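PDB 3H7V: o-succinylbenzoate synthase from Thermosynechococcus elongatus BP-1, which catalyses the magnesium-dependent dehydration of 2-succinyl-6-hydroxy-2,4-cyclohexadiene-1-carboxylate to 2-succinylbenzoate, a step in phylloquinone biosynthesis. Local coordinates for residues G168-A173 with E191-P196; W135-M140 with L162-N167; I216-S221 with R234-F239; V241-L246 with S269-G274. All blocks are in the same frame, centred on the assembly; numbering follows the deposited sequence.

Contact 1: G168-A173 with E191-P196; sequences GSWDRA and EYVEQP. With MG (magnesium ion), chain B.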
loop_
_atom_site.group_PDB
_atom_site.type_symbol
_atom_site.label_atom_id
_atom_site.label_comp_id
_atom_site.label_asym_id
_atom_site.label_seq_id
_atom_site.Cartn_x
_atom_site.Cartn_y
_atom_site.Cartn_z
ATOM N N GLY A 168 -10.106 -7.031 -8.414
ATOM C CA GLY A 168 -10.236 -7.113 -9.860
ATOM C C GLY A 168 -10.813 -8.422 -10.360
ATOM O O GLY A 168 -10.547 -8.826 -11.495
ATOM N N SER A 169 -11.632 -9.070 -9.536
ATOM C CA SER A 169 -12.199 -10.364 -9.897
ATOM C C SER A 169 -13.557 -10.354 -10.592
ATOM O O SER A 169 -13.995 -11.391 -11.092
ATOM C CB SER A 169 -12.279 -11.262 -8.655
ATOM O OG SER A 169 -13.267 -10.807 -7.750
ATOM N N TRP A 170 -14.231 -9.209 -10.623
ATOM C CA TRP A 170 -15.538 -9.150 -11.284
ATOM C C TRP A 170 -15.414 -8.900 -12.777
ATOM O O TRP A 170 -14.463 -8.260 -13.233
ATOM C CB TRP A 170 -16.401 -8.010 -10.730
ATOM C CG TRP A 170 -16.816 -8.113 -9.309
ATOM C CD1 TRP A 170 -16.996 -9.253 -8.579
ATOM C CD2 TRP A 170 -17.183 -7.024 -8.457
ATOM N NE1 TRP A 170 -17.453 -8.938 -7.319
ATOM C CE2 TRP A 170 -17.577 -7.576 -7.220
ATOM C CE3 TRP A 170 -17.219 -5.632 -8.622
ATOM C CZ2 TRP A 170 -18.001 -6.784 -6.151
ATOM C CZ3 TRP A 170 -17.644 -4.844 -7.560
ATOM C CH2 TRP A 170 -18.029 -5.425 -6.337
ATOM N N ASP A 171 -16.374 -9.406 -13.548
ATOM C CA ASP A 171 -16.369 -9.116 -14.971
ATOM C C ASP A 171 -17.231 -7.859 -15.083
ATOM O O ASP A 171 -17.853 -7.439 -14.105
ATOM C CB ASP A 171 -16.935 -10.270 -15.818
ATOM C CG ASP A 171 -18.337 -10.688 -15.417
ATOM O OD1 ASP A 171 -19.121 -9.842 -14.939
ATOM O OD2 ASP A 171 -18.663 -11.881 -15.611
ATOM N N ARG A 172 -17.268 -7.250 -16.259
ATOM C CA ARG A 172 -18.021 -6.018 -16.435
ATOM C C ARG A 172 -19.498 -6.064 -16.031
ATOM O O ARG A 172 -19.981 -5.167 -15.338
ATOM C CB ARG A 172 -17.857 -5.534 -17.881
ATOM C CG ARG A 172 -16.420 -5.094 -18.175
ATOM C CD ARG A 172 -16.187 -4.698 -19.630
ATOM N NE ARG A 172 -16.225 -5.848 -20.529
ATOM C CZ ARG A 172 -17.282 -6.201 -21.256
ATOM N NH1 ARG A 172 -18.402 -5.490 -21.199
ATOM N NH2 ARG A 172 -17.223 -7.272 -22.038
ATOM N N ALA A 173 -20.215 -7.106 -16.440
ATOM C CA ALA A 173 -21.633 -7.209 -16.105
ATOM C C ALA A 173 -21.867 -7.351 -14.603
ATOM O O ALA A 173 -22.797 -6.762 -14.050
ATOM C CB ALA A 173 -22.258 -8.383 -16.845
ATOM N N GLU A 191 -17.323 3.296 2.017
ATOM C CA GLU A 191 -16.336 4.294 1.619
ATOM C C GLU A 191 -16.027 4.189 0.131
ATOM O O GLU A 191 -15.975 5.197 -0.570
ATOM C CB GLU A 191 -15.052 4.133 2.440
ATOM C CG GLU A 191 -14.094 5.313 2.306
ATOM C CD GLU A 191 -13.093 5.396 3.442
ATOM O OE1 GLU A 191 -12.202 4.528 3.527
ATOM O OE2 GLU A 191 -13.202 6.332 4.260
ATOM N N TYR A 192 -15.820 2.966 -0.346
ATOM C CA TYR A 192 -15.545 2.735 -1.761
ATOM C C TYR A 192 -15.411 1.263 -2.085
ATOM O O TYR A 192 -15.336 0.421 -1.188
ATOM C CB TYR A 192 -14.263 3.463 -2.210
ATOM C CG TYR A 192 -12.966 3.070 -1.506
ATOM C CD1 TYR A 192 -12.277 3.992 -0.718
ATOM C CD2 TYR A 192 -12.397 1.803 -1.683
ATOM C CE1 TYR A 192 -11.050 3.671 -0.127
ATOM C CE2 TYR A 192 -11.171 1.471 -1.095
ATOM C CZ TYR A 192 -10.504 2.413 -0.323
ATOM O OH TYR A 192 -9.281 2.100 0.229
ATOM N N VAL A 193 -15.410 0.959 -3.376
ATOM C CA VAL A 193 -15.220 -0.404 -3.842
ATOM C C VAL A 193 -13.826 -0.370 -4.453
ATOM O O VAL A 193 -13.555 0.426 -5.348
ATOM C CB VAL A 193 -16.244 -0.811 -4.921
ATOM C CG1 VAL A 193 -15.869 -2.167 -5.493
ATOM C CG2 VAL A 193 -17.635 -0.880 -4.312
ATOM N N GLU A 194 -12.940 -1.220 -3.948
ATOM C CA GLU A 194 -11.563 -1.263 -4.422
ATOM C C GLU A 194 -11.390 -2.233 -5.590
ATOM O O GLU A 194 -11.785 -3.393 -5.504
ATOM C CB GLU A 194 -10.641 -1.663 -3.260
ATOM C CG GLU A 194 -9.165 -1.289 -3.435
ATOM C CD GLU A 194 -8.369 -1.421 -2.140
ATOM O OE1 GLU A 194 -8.593 -0.624 -1.205
ATOM O OE2 GLU A 194 -7.516 -2.324 -2.053
ATOM N N GLN A 195 -10.813 -1.729 -6.679
ATOM C CA GLN A 195 -10.528 -2.505 -7.891
ATOM C C GLN A 195 -11.645 -3.468 -8.314
ATOM O O GLN A 195 -11.477 -4.687 -8.285
ATOM C CB GLN A 195 -9.220 -3.284 -7.696
ATOM C CG GLN A 195 -8.511 -3.700 -8.981
ATOM C CD GLN A 195 -7.879 -2.528 -9.713
ATOM O OE1 GLN A 195 -7.197 -1.696 -9.109
ATOM N NE2 GLN A 195 -8.092 -2.463 -11.025
ATOM N N PRO A 196 -12.799 -2.931 -8.741
ATOM C CA PRO A 196 -13.890 -3.823 -9.155
ATOM C C PRO A 196 -13.552 -4.683 -10.371
ATOM O O PRO A 196 -14.009 -5.820 -10.480
ATOM C CB PRO A 196 -15.048 -2.856 -9.418
ATOM C CG PRO A 196 -14.345 -1.572 -9.803
ATOM C CD PRO A 196 -13.215 -1.521 -8.802
HETATM MG MG MG B . -6.818 -3.984 -2.746
HETATM O O HOH W 1 -7.801 -4.021 -4.586
HETATM O O HOH W 2 -5.970 -5.823 -3.323
HETATM O O HOH W 3 -5.834 -4.388 -0.865
#
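G168 and Q195 are joined by the main polar link of this contact. G168 N gives its hydrogen to Q195 O at 2.7 Å, and the donor lies in the carbonyl plane. A second backbone bond, W170 N to P196 O, is weak at 3.4 Å. The two carbonyls of Q195 and P196 thus receive the turn that leads into helix 172-185.

The apolar part is carried by W170. Its six-membered ring leans obliquely on P196, with CE3 3.6 Å from P196 CB. Farther out on the same ring, CZ3 comes to 3.8 Å from V193 CG1. CG of W170 is anti to its carbonyl carbon (chi1 -65°), which turns the indole toward P196 and V193. W178 stacks on this indole from the helix. Cutting W170 back to an alanine is likely to open a gap beside P196 CB and V193 CG1 and leave W178 without its stacking partner.

The metal ligand E194 points away from the turn. Its CG is anti to the backbone N (chi1 -159°) and the chain is extended, bringing OE2 to 1.9 Å from magnesium. Y192 OH donates to the other oxygen, E194 OE1, at 3.2 Å, which helps fix the carboxylate's rotation.

The contact belongs to a beta-alpha-beta unit of the enolase-superfamily barrel, with the metal ligand at the C-terminal end of strand 190-194.

Contact 2: W135-M140 with L162-N167; sequences WKVGVM and LRLDAN. With MG (magnesium ion), chain B.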
loop_
_atom_site.group_PDB
_atom_site.type_symbol
_atom_site.label_atom_id
_atom_site.label_comp_id
_atom_site.label_asym_id
_atom_site.label_seq_id
_atom_site.Cartn_x
_atom_site.Cartn_y
_atom_site.Cartn_z
ATOM N N TRP A 135 -13.590 -5.482 3.403
ATOM C CA TRP A 135 -14.063 -6.847 3.240
ATOM C C TRP A 135 -13.819 -7.329 1.818
ATOM O O TRP A 135 -14.079 -6.611 0.848
ATOM C CB TRP A 135 -15.556 -6.900 3.587
ATOM C CG TRP A 135 -16.187 -8.251 3.452
ATOM C CD1 TRP A 135 -15.680 -9.440 3.887
ATOM C CD2 TRP A 135 -17.468 -8.541 2.882
ATOM N NE1 TRP A 135 -16.568 -10.456 3.625
ATOM C CE2 TRP A 135 -17.674 -9.933 3.009
ATOM C CE3 TRP A 135 -18.462 -7.761 2.277
ATOM C CZ2 TRP A 135 -18.838 -10.564 2.552
ATOM C CZ3 TRP A 135 -19.623 -8.389 1.822
ATOM C CH2 TRP A 135 -19.797 -9.779 1.963
ATOM N N LYS A 136 -13.300 -8.546 1.714
ATOM C CA LYS A 136 -13.001 -9.167 0.430
ATOM C C LYS A 136 -14.278 -9.704 -0.211
ATOM O O LYS A 136 -15.023 -10.466 0.414
ATOM C CB LYS A 136 -12.002 -10.305 0.641
ATOM C CG LYS A 136 -11.580 -11.037 -0.620
ATOM C CD LYS A 136 -10.551 -12.101 -0.271
ATOM C CE LYS A 136 -10.014 -12.799 -1.506
ATOM N NZ LYS A 136 -9.069 -13.885 -1.124
ATOM N N VAL A 137 -14.535 -9.295 -1.451
ATOM C CA VAL A 137 -15.713 -9.752 -2.178
ATOM C C VAL A 137 -15.310 -10.362 -3.518
ATOM O O VAL A 137 -14.141 -10.317 -3.908
ATOM C CB VAL A 137 -16.727 -8.604 -2.414
ATOM C CG1 VAL A 137 -17.316 -8.152 -1.080
ATOM C CG2 VAL A 137 -16.049 -7.435 -3.118
ATOM N N GLY A 138 -16.281 -10.934 -4.219
ATOM C CA GLY A 138 -15.988 -11.562 -5.493
ATOM C C GLY A 138 -15.538 -12.998 -5.285
ATOM O O GLY A 138 -14.982 -13.627 -6.190
ATOM N N VAL A 139 -15.778 -13.515 -4.083
ATOM C CA VAL A 139 -15.403 -14.883 -3.738
ATOM C C VAL A 139 -16.617 -15.800 -3.848
ATOM O O VAL A 139 -16.528 -16.896 -4.398
ATOM C CB VAL A 139 -14.825 -14.953 -2.308
ATOM C CG1 VAL A 139 -14.535 -16.397 -1.925
ATOM C CG2 VAL A 139 -13.556 -14.127 -2.231
HETATM N N MSE A 140 -17.746 -15.351 -3.308
HETATM C CA MSE A 140 -18.987 -16.119 -3.380
HETATM C C MSE A 140 -19.826 -15.470 -4.472
HETATM O O MSE A 140 -19.364 -14.551 -5.143
HETATM C CB MSE A 140 -19.745 -16.050 -2.055
HETATM C CG MSE A 140 -18.983 -16.585 -0.860
HETATM SE SE MSE A 140 -20.016 -16.320 0.733
HETATM C CE MSE A 140 -19.895 -14.396 0.792
ATOM N N LEU A 162 -16.845 1.243 5.671
ATOM C CA LEU A 162 -16.542 -0.037 5.049
ATOM C C LEU A 162 -16.078 0.055 3.605
ATOM O O LEU A 162 -16.685 0.748 2.787
ATOM C CB LEU A 162 -17.780 -0.937 5.114
ATOM C CG LEU A 162 -17.690 -2.316 4.455
ATOM C CD1 LEU A 162 -16.692 -3.185 5.208
ATOM C CD2 LEU A 162 -19.071 -2.965 4.464
ATOM N N ARG A 163 -14.995 -0.654 3.305
ATOM C CA ARG A 163 -14.450 -0.716 1.954
ATOM C C ARG A 163 -14.692 -2.134 1.466
ATOM O O ARG A 163 -14.663 -3.077 2.255
ATOM C CB ARG A 163 -12.941 -0.454 1.960
ATOM C CG ARG A 163 -12.563 0.924 2.457
ATOM C CD ARG A 163 -11.088 1.015 2.792
ATOM N NE ARG A 163 -10.763 2.344 3.292
ATOM C CZ ARG A 163 -9.586 2.701 3.792
ATOM N NH1 ARG A 163 -8.590 1.826 3.869
ATOM N NH2 ARG A 163 -9.415 3.944 4.231
ATOM N N LEU A 164 -14.940 -2.285 0.172
ATOM C CA LEU A 164 -15.146 -3.608 -0.405
ATOM C C LEU A 164 -14.013 -3.803 -1.397
ATOM O O LEU A 164 -13.764 -2.934 -2.230
ATOM C CB LEU A 164 -16.487 -3.682 -1.135
ATOM C CG LEU A 164 -17.745 -3.351 -0.324
ATOM C CD1 LEU A 164 -18.971 -3.552 -1.208
ATOM C CD2 LEU A 164 -17.829 -4.246 0.908
ATOM N N ASP A 165 -13.313 -4.926 -1.314
ATOM C CA ASP A 165 -12.217 -5.152 -2.248
ATOM C C ASP A 165 -12.504 -6.367 -3.121
ATOM O O ASP A 165 -12.544 -7.499 -2.634
ATOM C CB ASP A 165 -10.899 -5.360 -1.494
ATOM C CG ASP A 165 -9.687 -5.173 -2.388
ATOM O OD1 ASP A 165 -9.823 -5.364 -3.615
ATOM O OD2 ASP A 165 -8.599 -4.845 -1.868
ATOM N N ALA A 166 -12.711 -6.128 -4.411
ATOM C CA ALA A 166 -12.993 -7.212 -5.342
ATOM C C ALA A 166 -11.722 -7.800 -5.956
ATOM O O ALA A 166 -11.781 -8.803 -6.663
ATOM C CB ALA A 166 -13.922 -6.721 -6.442
ATOM N N ASN A 167 -10.580 -7.173 -5.683
ATOM C CA ASN A 167 -9.294 -7.634 -6.209
ATOM C C ASN A 167 -9.326 -7.859 -7.723
ATOM O O ASN A 167 -8.653 -8.757 -8.243
ATOM C CB ASN A 167 -8.862 -8.926 -5.505
ATOM C CG ASN A 167 -8.687 -8.744 -4.009
ATOM O OD1 ASN A 167 -9.540 -9.147 -3.218
ATOM N ND2 ASN A 167 -7.582 -8.123 -3.613
HETATM MG MG MG B . -6.818 -3.984 -2.746
HETATM O O HOH W 4 -11.533 -10.919 -3.971
HETATM O O HOH W 1 -7.801 -4.021 -4.586
HETATM O O HOH W 2 -5.970 -5.823 -3.323
HETATM O O HOH W 3 -5.834 -4.388 -0.865
#
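W135 and D165 share the shortest backbone bond of this contact, from D165 N to W135 O at 2.8 Å. W135 N donates to R163 O, and V137 N donates to D165 O at 2.9 Å. The last bond is nearly straight (174° at the hydrogen), yet its donor stands 42° out of the carbonyl plane.

D165 also binds the magnesium ion, through OD2 at 2.2 Å. With CG anti to the backbone N (chi1 -162°), the carboxylate leads away from strand 132-136 and turns OD2 to the metal. The other oxygen, OD1, takes a hydrogen from metal-bound water 1 and another from N167 N at 2.8 Å. The latter bond closes an Asx turn. Together with K134 NZ, which bonds to OD2, these contacts limit the rotation of the carboxylate.

The two strands are parallel neighbours in the beta/alpha barrel of the enolase superfamily, linked by helix 142-155. K136, the predicted proton donor, lies on the same face of the sheet as D165. Its extended chain passes N167, with CG 3.8 Å from N167 OD1. Water 4 lies within hydrogen-bonding distance of V137 O and N167 OD1 and links the two segments.

W135 and L164 lie on the other face. L164 CD2 meets the edge of the indole at CE3, 3.8 Å away. V137 CG1 lies over one face of the W135 ring, toward its rim. The other methyl, V137 CG2, reaches A166 CB at 4.0 Å.

Contact 3: I216-S221 with R234-F239; sequences IALDES and RGWPGF. With MG (magnesium ion), chain B.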
loop_
_atom_site.group_PDB
_atom_site.type_symbol
_atom_site.label_atom_id
_atom_site.label_comp_id
_atom_site.label_asym_id
_atom_site.label_seq_id
_atom_site.Cartn_x
_atom_site.Cartn_y
_atom_site.Cartn_z
ATOM N N ILE A 216 -15.052 4.550 -6.292
ATOM C CA ILE A 216 -14.204 3.435 -6.691
ATOM C C ILE A 216 -12.743 3.778 -6.416
ATOM O O ILE A 216 -12.321 4.925 -6.585
ATOM C CB ILE A 216 -14.380 3.117 -8.195
ATOM C CG1 ILE A 216 -15.847 2.782 -8.478
ATOM C CG2 ILE A 216 -13.472 1.959 -8.605
ATOM C CD1 ILE A 216 -16.132 2.438 -9.932
ATOM N N ALA A 217 -11.978 2.782 -5.980
ATOM C CA ALA A 217 -10.564 2.978 -5.695
ATOM C C ALA A 217 -9.696 2.075 -6.557
ATOM O O ALA A 217 -10.020 0.907 -6.778
ATOM C CB ALA A 217 -10.270 2.703 -4.216
ATOM N N LEU A 218 -8.590 2.623 -7.042
ATOM C CA LEU A 218 -7.655 1.851 -7.845
ATOM C C LEU A 218 -6.571 1.334 -6.907
ATOM O O LEU A 218 -6.070 2.074 -6.059
ATOM C CB LEU A 218 -7.017 2.729 -8.920
ATOM C CG LEU A 218 -7.985 3.285 -9.961
ATOM C CD1 LEU A 218 -7.238 4.248 -10.860
ATOM C CD2 LEU A 218 -8.599 2.150 -10.767
ATOM N N ASP A 219 -6.214 0.064 -7.055
ATOM C CA ASP A 219 -5.175 -0.533 -6.215
ATOM C C ASP A 219 -4.214 -1.255 -7.148
ATOM O O ASP A 219 -3.131 -0.749 -7.442
ATOM C CB ASP A 219 -5.807 -1.506 -5.210
ATOM C CG ASP A 219 -4.783 -2.141 -4.275
ATOM O OD1 ASP A 219 -3.598 -1.758 -4.330
ATOM O OD2 ASP A 219 -5.171 -3.027 -3.482
ATOM N N GLU A 220 -4.625 -2.420 -7.635
ATOM C CA GLU A 220 -3.799 -3.192 -8.558
ATOM C C GLU A 220 -3.431 -2.353 -9.786
ATOM O O GLU A 220 -2.362 -2.542 -10.389
ATOM C CB GLU A 220 -4.539 -4.462 -8.995
ATOM C CG GLU A 220 -4.525 -5.595 -7.969
ATOM C CD GLU A 220 -5.586 -5.476 -6.886
ATOM O OE1 GLU A 220 -6.272 -4.437 -6.803
ATOM O OE2 GLU A 220 -5.731 -6.444 -6.102
ATOM N N SER A 221 -4.312 -1.420 -10.147
ATOM C CA SER A 221 -4.086 -0.546 -11.301
ATOM C C SER A 221 -3.021 0.521 -11.077
ATOM O O SER A 221 -2.478 1.066 -12.041
ATOM C CB SER A 221 -5.384 0.163 -11.703
ATOM O OG SER A 221 -6.284 -0.719 -12.348
ATOM N N ARG A 234 -6.172 10.864 -17.057
ATOM C CA ARG A 234 -7.374 10.282 -17.645
ATOM C C ARG A 234 -8.615 10.857 -16.963
ATOM O O ARG A 234 -9.742 10.608 -17.390
ATOM C CB ARG A 234 -7.369 8.763 -17.482
ATOM C CG ARG A 234 -6.457 8.047 -18.446
ATOM C CD ARG A 234 -6.450 6.556 -18.164
ATOM N NE ARG A 234 -5.742 5.822 -19.202
ATOM C CZ ARG A 234 -5.387 4.546 -19.107
ATOM N NH1 ARG A 234 -5.670 3.852 -18.010
ATOM N NH2 ARG A 234 -4.756 3.962 -20.113
ATOM N N GLY A 235 -8.400 11.617 -15.893
ATOM C CA GLY A 235 -9.512 12.213 -15.175
ATOM C C GLY A 235 -10.179 11.294 -14.165
ATOM O O GLY A 235 -11.383 11.383 -13.937
ATOM N N TRP A 236 -9.404 10.402 -13.560
ATOM C CA TRP A 236 -9.955 9.486 -12.565
ATOM C C TRP A 236 -10.598 10.301 -11.447
ATOM O O TRP A 236 -9.947 11.143 -10.832
ATOM C CB TRP A 236 -8.845 8.609 -11.989
ATOM C CG TRP A 236 -9.330 7.624 -10.970
ATOM C CD1 TRP A 236 -9.054 7.621 -9.631
ATOM C CD2 TRP A 236 -10.167 6.489 -11.211
ATOM N NE1 TRP A 236 -9.667 6.551 -9.023
ATOM C CE2 TRP A 236 -10.358 5.840 -9.971
ATOM C CE3 TRP A 236 -10.776 5.954 -12.356
ATOM C CZ2 TRP A 236 -11.133 4.684 -9.841
ATOM C CZ3 TRP A 236 -11.545 4.806 -12.229
ATOM C CH2 TRP A 236 -11.718 4.181 -10.977
ATOM N N PRO A 237 -11.890 10.059 -11.165
ATOM C CA PRO A 237 -12.605 10.788 -10.112
ATOM C C PRO A 237 -12.601 10.096 -8.750
ATOM O O PRO A 237 -13.023 10.682 -7.749
ATOM C CB PRO A 237 -14.010 10.883 -10.676
ATOM C CG PRO A 237 -14.171 9.525 -11.298
ATOM C CD PRO A 237 -12.839 9.314 -12.017
ATOM N N GLY A 238 -12.124 8.855 -8.722
ATOM C CA GLY A 238 -12.110 8.083 -7.492
ATOM C C GLY A 238 -10.870 8.169 -6.625
ATOM O O GLY A 238 -10.135 9.159 -6.642
ATOM N N PHE A 239 -10.657 7.121 -5.839
ATOM C CA PHE A 239 -9.524 7.042 -4.932
ATOM C C PHE A 239 -8.334 6.313 -5.541
ATOM O O PHE A 239 -8.479 5.528 -6.480
ATOM C CB PHE A 239 -9.949 6.324 -3.644
ATOM C CG PHE A 239 -10.933 7.097 -2.817
ATOM C CD1 PHE A 239 -10.497 8.010 -1.862
ATOM C CD2 PHE A 239 -12.299 6.937 -3.016
ATOM C CE1 PHE A 239 -11.410 8.755 -1.114
ATOM C CE2 PHE A 239 -13.222 7.677 -2.275
ATOM C CZ PHE A 239 -12.775 8.589 -1.320
HETATM MG MG MG B . -6.818 -3.984 -2.746
HETATM O O HOH W 1 -7.801 -4.021 -4.586
HETATM O O HOH W 2 -5.970 -5.823 -3.323
HETATM O O HOH W 3 -5.834 -4.388 -0.865
#
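I216-L218 and F239 pair as parallel strands, with A217 opposite F239. F239 N donates to I216 O at 2.9 Å, and L218 N donates to F239 O at 3.0 Å. G238 packs close to the strand, its CA 3.3 Å from I216 O. A side chain on G238 would point at that carbonyl.

Just beyond the strand, D219 OD2 binds magnesium. E220 OE1 and OE2 accept from metal-bound waters 1 and 2, and E220 probably helps orient those waters in the second shell.

W236 holds the centre of the side-chain packing. Its CG is anti to the backbone N (chi1 -179°), which carries the indole across to I216 and L218. L218 comes from the opposite direction and lays CD1 over the five-membered ring, 3.6 Å from its centroid and 11° off the normal, a CH-pi contact. L218 CG rests 3.4 Å from W236 CZ2. I216 CG2 meets the edge of the indole at CH2, while P237 CD and G238 N cover the face opposite L218. A217 CB touches F239 CB at 3.7 Å.

W236 NE1 donates to F239 O at 3.0 Å, from the face opposite L218 N. This one carbonyl therefore ties the strand pairing to the orientation of the indole.

Contact 4: V241-L246 with S269-G274; sequences VIKTAL and SSALEG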
loop_
_atom_site.group_PDB
_atom_site.type_symbol
_atom_site.label_atom_id
_atom_site.label_comp_id
_atom_site.label_asym_id
_atom_site.label_seq_id
_atom_site.Cartn_x
_atom_site.Cartn_y
_atom_site.Cartn_z
ATOM N N VAL A 241 -5.068 4.012 -4.228
ATOM C CA VAL A 241 -4.461 3.317 -3.100
ATOM C C VAL A 241 -2.960 3.362 -3.380
ATOM O O VAL A 241 -2.462 2.706 -4.295
ATOM C CB VAL A 241 -4.954 1.859 -3.004
ATOM C CG1 VAL A 241 -4.186 1.113 -1.913
ATOM C CG2 VAL A 241 -6.454 1.852 -2.689
ATOM N N ILE A 242 -2.247 4.169 -2.603
ATOM C CA ILE A 242 -0.812 4.334 -2.791
ATOM C C ILE A 242 0.032 3.399 -1.929
ATOM O O ILE A 242 -0.076 3.412 -0.704
ATOM C CB ILE A 242 -0.375 5.789 -2.457
ATOM C CG1 ILE A 242 -1.167 6.800 -3.305
ATOM C CG2 ILE A 242 1.134 5.948 -2.683
ATOM C CD1 ILE A 242 -0.951 6.686 -4.813
ATOM N N LYS A 243 0.866 2.586 -2.574
ATOM C CA LYS A 243 1.785 1.706 -1.853
ATOM C C LYS A 243 3.106 2.452 -1.973
ATOM O O LYS A 243 3.854 2.263 -2.931
ATOM C CB LYS A 243 1.887 0.336 -2.526
ATOM C CG LYS A 243 0.733 -0.614 -2.201
ATOM C CD LYS A 243 -0.576 -0.194 -2.872
ATOM C CE LYS A 243 -0.467 -0.262 -4.391
ATOM N NZ LYS A 243 -1.751 0.123 -5.057
ATOM N N THR A 244 3.374 3.314 -1.000
ATOM C CA THR A 244 4.569 4.146 -1.011
ATOM C C THR A 244 5.888 3.418 -1.253
ATOM O O THR A 244 6.747 3.919 -1.974
ATOM C CB THR A 244 4.641 4.972 0.290
ATOM O OG1 THR A 244 3.421 5.709 0.430
ATOM C CG2 THR A 244 5.800 5.960 0.249
ATOM N N ALA A 245 6.052 2.239 -0.663
ATOM C CA ALA A 245 7.286 1.477 -0.838
ATOM C C ALA A 245 7.535 0.998 -2.271
ATOM O O ALA A 245 8.668 0.671 -2.623
ATOM C CB ALA A 245 7.287 0.275 0.106
ATOM N N LEU A 246 6.485 0.965 -3.092
ATOM C CA LEU A 246 6.591 0.487 -4.476
ATOM C C LEU A 246 6.458 1.595 -5.502
ATOM O O LEU A 246 6.707 1.391 -6.690
ATOM C CB LEU A 246 5.473 -0.512 -4.774
ATOM C CG LEU A 246 5.161 -1.608 -3.763
ATOM C CD1 LEU A 246 3.976 -2.437 -4.260
ATOM C CD2 LEU A 246 6.395 -2.478 -3.575
ATOM N N SER A 269 -1.432 2.466 1.684
ATOM C CA SER A 269 -1.493 1.071 2.084
ATOM C C SER A 269 -0.172 0.323 2.053
ATOM O O SER A 269 0.818 0.791 1.494
ATOM C CB SER A 269 -2.528 0.347 1.224
ATOM O OG SER A 269 -3.812 0.919 1.426
ATOM N N SER A 270 -0.182 -0.855 2.662
ATOM C CA SER A 270 0.996 -1.701 2.766
ATOM C C SER A 270 1.213 -2.677 1.619
ATOM O O SER A 270 0.258 -3.225 1.058
ATOM C CB SER A 270 0.936 -2.496 4.070
ATOM O OG SER A 270 1.969 -3.464 4.108
ATOM N N ALA A 271 2.488 -2.888 1.295
ATOM C CA ALA A 271 2.913 -3.824 0.255
ATOM C C ALA A 271 3.662 -4.954 0.963
ATOM O O ALA A 271 4.572 -5.569 0.400
ATOM C CB ALA A 271 3.834 -3.124 -0.739
ATOM N N LEU A 272 3.256 -5.221 2.202
ATOM C CA LEU A 272 3.878 -6.261 3.022
ATOM C C LEU A 272 5.385 -6.021 3.117
ATOM O O LEU A 272 6.194 -6.939 2.943
ATOM C CB LEU A 272 3.589 -7.653 2.440
ATOM C CG LEU A 272 2.136 -8.137 2.510
ATOM C CD1 LEU A 272 2.020 -9.518 1.880
ATOM C CD2 LEU A 272 1.673 -8.182 3.954
ATOM N N GLU A 273 5.749 -4.769 3.384
ATOM C CA GLU A 273 7.148 -4.383 3.518
ATOM C C GLU A 273 7.597 -4.493 4.975
ATOM O O GLU A 273 6.775 -4.698 5.868
ATOM C CB GLU A 273 7.363 -2.951 3.001
ATOM C CG GLU A 273 6.574 -1.848 3.728
ATOM C CD GLU A 273 5.078 -1.910 3.466
ATOM O OE1 GLU A 273 4.342 -2.457 4.313
ATOM O OE2 GLU A 273 4.639 -1.420 2.404
ATOM N N GLY A 274 8.900 -4.348 5.205
ATOM C CA GLY A 274 9.442 -4.455 6.547
ATOM C C GLY A 274 9.351 -3.204 7.403
ATOM O O GLY A 274 8.823 -2.177 6.978
HETATM O O HOH W 5 1.851 3.443 1.520
HETATM O O HOH W 6 3.871 0.545 0.728
#
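I242 O accepts a nearly straight bond from S269 N (2.9 Å, 172° at the hydrogen) where the two segments leave neighbouring strands. The segments lie at the C-terminal ends of strands 239-242 and 266-268 in the enolase-type barrel. Water 5 extends the link by donating to I242 O and S269 O and accepting from T244 N.

The chain of K243, the predicted proton acceptor, bends twice beyond CG (chi2 71°, chi3 64°), which brings NZ back to V241 O at 2.8 Å. The same nitrogen forms a salt bridge with D219. V241 CG1 packs against S269 CB and OG. A271 CB sits against L246, 3.6 Å from CD1.

E273 ties its own loop together. OE2 accepts from A271 N at 2.8 Å, while OE1 takes the hydrogen of S270 OG at 2.6 Å; both approach on the syn side. R278 adds a salt bridge to OE1. A leucine at E273 would probably leave A271 N and the hydroxyl of S270 without their acceptors and the charge of R278 without its mate. S270 OG also accepts from L272 N in an ST turn. Water 6 accepts from A245 N and donates to S269 O and, at 2.7 Å, to E273 OE2.

Overall arrangement
From the N terminus, the chain first forms the antiparallel sheet 2-45 and helices 56-65, 72-75 and 83-95, then enters the barrel. Contact 2 closes the loop through helix 142-155, contact 1 the loop through helix 172-185, and contact 3 the loop through helix 225-233. Contact 4 follows, spanning helix 250-258 and strand 266-268. The four are in series; none nests or crosses. Strands 161-165, 190-194, 216-218 and 239-242 are successive neighbours in one parallel sheet, so each contact borders the next. Contacts 1, 2 and 3 each supply one carboxylate to the same magnesium ion. Contact 4 borders contact 3 through L218 O and V241 N, which pair strands 216-218 and 239-242.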